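Local coordinates for 1-Pyrroline-5-Carboxylate reductase (Streptococcus pyogenes, PDB 2AMF), which catalyses the NAD(P)H-dependent reduction of 1-pyrroline-5-carboxylate to L-proline, the last step of proline biosynthesis, at the interface of chains A and B. Coordinates in Å, arbitrary orientation; residue numbers count along the deposited sequence, not the author numbering. Chains: chain A/B, 1-Pyrroline-5-Carboxylate reductase.

Contact 1: the interface of chains A and B. Residues chain A 160, 164, 246, 249-250, 253; chain B 179, 182-183, 186.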
# COMPACT_ATOMS: atom_id res chain seq x y z
N THR A 160 -5.83 3.80 29.29
CA THR A 160 -4.49 3.37 28.87
C THR A 160 -4.06 2.11 29.58
O THR A 160 -3.59 1.19 28.95
CB THR A 160 -3.41 4.42 29.10
OG1 THR A 160 -3.79 5.64 28.47
CG2 THR A 160 -2.07 3.96 28.52
N LEU A 164 -2.82 -1.49 28.16
CA LEU A 164 -1.49 -2.00 28.49
C LEU A 164 -1.50 -3.28 29.28
O LEU A 164 -0.57 -4.07 29.15
CB LEU A 164 -0.68 -0.98 29.29
CG LEU A 164 -0.10 0.24 28.60
CD1 LEU A 164 0.79 1.00 29.60
CD2 LEU A 164 0.69 -0.17 27.37
N SER A 246 1.20 -0.14 18.37
CA SER A 246 0.83 1.15 18.89
C SER A 246 -0.57 1.55 18.41
O SER A 246 -1.38 2.12 19.15
CB SER A 246 1.88 2.17 18.46
OG SER A 246 1.51 3.44 18.95
N ILE A 249 -3.10 -0.44 20.28
CA ILE A 249 -3.28 0.11 21.62
C ILE A 249 -4.22 1.32 21.57
O ILE A 249 -5.16 1.41 22.36
CB ILE A 249 -1.92 0.44 22.32
CG1 ILE A 249 -1.14 -0.84 22.68
CG2 ILE A 249 -2.14 1.32 23.57
CD1 ILE A 249 -1.74 -1.70 23.85
N ASP A 250 -3.96 2.24 20.63
CA ASP A 250 -4.82 3.38 20.37
C ASP A 250 -6.29 2.98 20.12
O ASP A 250 -7.21 3.63 20.65
CB ASP A 250 -4.28 4.23 19.20
CG ASP A 250 -3.04 5.10 19.58
OD1 ASP A 250 -2.63 5.14 20.77
OD2 ASP A 250 -2.46 5.75 18.67
N ILE A 253 -7.92 1.90 23.37
CA ILE A 253 -8.17 3.12 24.16
C ILE A 253 -9.37 3.92 23.62
O ILE A 253 -10.23 4.32 24.41
CB ILE A 253 -6.86 4.02 24.25
CG1 ILE A 253 -5.77 3.29 25.06
CG2 ILE A 253 -7.16 5.40 24.86
CD1 ILE A 253 -4.42 4.00 25.11
N LEU B 179 4.69 -1.97 23.08
CA LEU B 179 3.62 -1.80 24.07
C LEU B 179 3.96 -0.65 25.04
O LEU B 179 3.10 0.17 25.36
CB LEU B 179 3.40 -3.12 24.84
CG LEU B 179 2.74 -4.29 24.11
CD1 LEU B 179 2.86 -5.57 24.91
CD2 LEU B 179 1.25 -3.99 23.82
N ALA B 182 3.68 2.75 23.43
CA ALA B 182 2.26 3.08 23.32
C ALA B 182 1.76 3.68 24.63
O ALA B 182 0.95 4.61 24.63
CB ALA B 182 1.44 1.82 22.93
N GLY B 183 2.22 3.13 25.76
CA GLY B 183 1.95 3.71 27.09
C GLY B 183 2.44 5.14 27.24
O GLY B 183 1.70 6.01 27.73
N ASN B 186 0.44 7.58 25.38
CA ASN B 186 -0.83 7.80 26.03
C ASN B 186 -0.72 8.23 27.50
O ASN B 186 -1.67 8.14 28.25
CB ASN B 186 -1.71 6.56 25.84
CG ASN B 186 -2.20 6.44 24.39
OD1 ASN B 186 -3.10 7.19 23.98
ND2 ASN B 186 -1.60 5.53 23.61
O HOH W 1 -3.34 8.22 30.10
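B:Asn186, just past the C-terminal end of helix 158-185, reaches A:Asp250 and A:Ile253 on helix 241-258 and A:Thr160 on helix 158-185 of chain A, an example of how one amide can help to dock a helix end. The patch belongs to the intertwined helical interface through which reductases of this family dimerise.

The polar contacts centre on the carboxamide. Its nitrogen ND2 donates to carboxylate oxygen OD1 of A:Asp250 at 3.0 Å, with 174° at the hydrogen. The acceptor lies almost in the amide plane and is met nearly along its C-O axis, while the planes of carboxylate and amide are nearly perpendicular, 86° apart. The same ND2 donates to the backbone O of B:Ala182, 2.9 Å away and one helical turn back, so two bonds grip the nitrogen and fix the amide's rotation. With CG anti to the carbonyl carbon (chi1 -72°), the side chain can serve both acceptors. The backbone O of B:Asn186 faces hydroxyl OG1 of A:Thr160, but that direct hydrogen bond is weak; a water bound to both atoms supplements it.

Apolar contacts flank this polar centre. Methyl CD1 of A:Ile253 sits over the flat face of the B:Asn186 carboxamide, almost straight above its carbon CG at 3.4 Å. Methyl CG2 of A:Thr160 packs on CB of the same asparagine. Along the helix, A:Ile249 straddles B:Ala182, its CB, CG1 and CG2 all about equally near the alanine methyl, and its side chain crosses that of B:Leu179 at about a right angle. The lack of a side chain at B:Gly183 probably allows the branched end of A:Leu164 to approach the helix backbone, its CD1 3.9 Å from the glycine CA.

Contact 2: the interface of chains A and B. Residues chain A 196, 200; chain B 114, 116, 123, 164-165, 168-169.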
# COMPACT_ATOMS: atom_id res chain seq x y z
N ILE A 196 8.56 -24.15 22.92
CA ILE A 196 9.82 -23.42 22.74
C ILE A 196 9.62 -21.91 22.85
O ILE A 196 10.35 -21.21 23.55
CB ILE A 196 10.44 -23.73 21.34
CG1 ILE A 196 10.85 -25.21 21.25
CG2 ILE A 196 11.63 -22.79 21.04
CD1 ILE A 196 11.04 -25.69 19.83
N THR A 200 10.78 -19.31 25.84
CA THR A 200 11.60 -18.16 25.44
C THR A 200 11.00 -16.81 25.89
O THR A 200 11.72 -15.96 26.42
CB THR A 200 11.92 -18.18 23.94
OG1 THR A 200 12.62 -19.38 23.64
CG2 THR A 200 12.80 -17.00 23.52
N ASN B 114 20.21 -19.22 23.54
CA ASN B 114 19.88 -17.80 23.41
C ASN B 114 20.41 -17.02 24.60
O ASN B 114 20.91 -17.62 25.54
CB ASN B 114 18.37 -17.57 23.21
CG ASN B 114 17.52 -18.13 24.34
OD1 ASN B 114 16.40 -18.60 24.11
ND2 ASN B 114 18.02 -18.09 25.55
N ASN B 116 19.13 -15.83 27.12
CA ASN B 116 18.57 -16.15 28.44
C ASN B 116 19.41 -17.15 29.24
O ASN B 116 19.11 -17.44 30.41
CB ASN B 116 17.11 -16.56 28.31
CG ASN B 116 16.25 -15.45 27.72
OD1 ASN B 116 16.47 -14.27 27.99
ND2 ASN B 116 15.29 -15.83 26.88
N SER B 123 16.68 -21.65 25.96
CA SER B 123 16.01 -22.73 25.28
C SER B 123 16.98 -23.15 24.19
O SER B 123 17.15 -22.43 23.18
CB SER B 123 14.67 -22.24 24.71
OG SER B 123 13.94 -21.52 25.70
N LEU B 164 13.12 -19.27 16.08
CA LEU B 164 12.13 -19.37 17.13
C LEU B 164 12.67 -19.14 18.53
O LEU B 164 11.93 -18.71 19.41
CB LEU B 164 11.50 -20.75 17.13
CG LEU B 164 10.47 -21.11 16.09
CD1 LEU B 164 9.94 -22.51 16.41
CD2 LEU B 164 9.34 -20.08 16.06
N ALA B 165 13.94 -19.44 18.74
CA ALA B 165 14.48 -19.42 20.11
C ALA B 165 15.74 -18.58 20.25
O ALA B 165 15.93 -17.94 21.28
CB ALA B 165 14.73 -20.86 20.62
N SER B 168 14.56 -14.91 18.55
CA SER B 168 13.28 -14.36 18.99
C SER B 168 13.26 -13.50 20.25
O SER B 168 12.39 -12.64 20.37
CB SER B 168 12.21 -15.45 19.06
OG SER B 168 12.44 -16.30 20.15
N PRO B 169 14.20 -13.72 21.22
CA PRO B 169 14.21 -12.76 22.33
C PRO B 169 14.24 -11.29 21.86
O PRO B 169 13.54 -10.45 22.43
CB PRO B 169 15.47 -13.15 23.12
CG PRO B 169 15.62 -14.65 22.83
CD PRO B 169 15.19 -14.80 21.40
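A:Ile196 and A:Thr200, four residues apart on helix 190-209 with regular helical backbone torsions, face a chain B surface that includes the early turns of helix 158-185, where B:Ala165 departs from helical values at phi -127°, and strand 122-128. The site illustrates how a threonine can divide its two branches between polar and apolar neighbours.

Hydroxyl OG1 of A:Thr200 donates to the backbone O of A:Ile196 at 2.9 Å, the donor tilted 33° from the carbonyl plane. The same oxygen shares a hydrogen bond of 3.2 Å with OG of B:Ser123, its direction not decided by the coordinates. Having OG1 beside the backbone N (chi1 -60°) lets the hydroxyl serve its own helix as well as the strand of the partner.

The other branch, methyl CG2, points to B:Ser168 and B:Pro169. It lies 3.7 Å from ring carbon CG of the proline, the two side chains meeting at a slant. Near it, B:Ser168 turns its hydroxyl back to its own helix, OG donating to the backbone O of B:Leu164 from above the carbonyl plane. One turn back from the threonine, CG2 of A:Ile196 touches CB of B:Ala165, also at 3.7 Å.

Together these contacts fasten helix 190-209 of one subunit to helix 158-185 and strand 122-128 of the other, probably helping to hold the dimer together.

The centres of contact 1 and contact 2, taken over their C-alpha atoms, lie about 26 Å apart along one two-fold symmetric interface. Helix 158-185 links them: in chain B its early turns serve contact 2 and its last turns contact 1, while in chain A its early turns help to receive the partner in contact 1. The same position serves in both, A:Leu164 through its side chain in contact 1 and B:Leu164 as a carbonyl acceptor within its own helix in contact 2. Symmetry repeats each contact with the chains exchanged, so the helices are anchored at several separated points, as suits an intertwined dimer within the ten-subunit assembly.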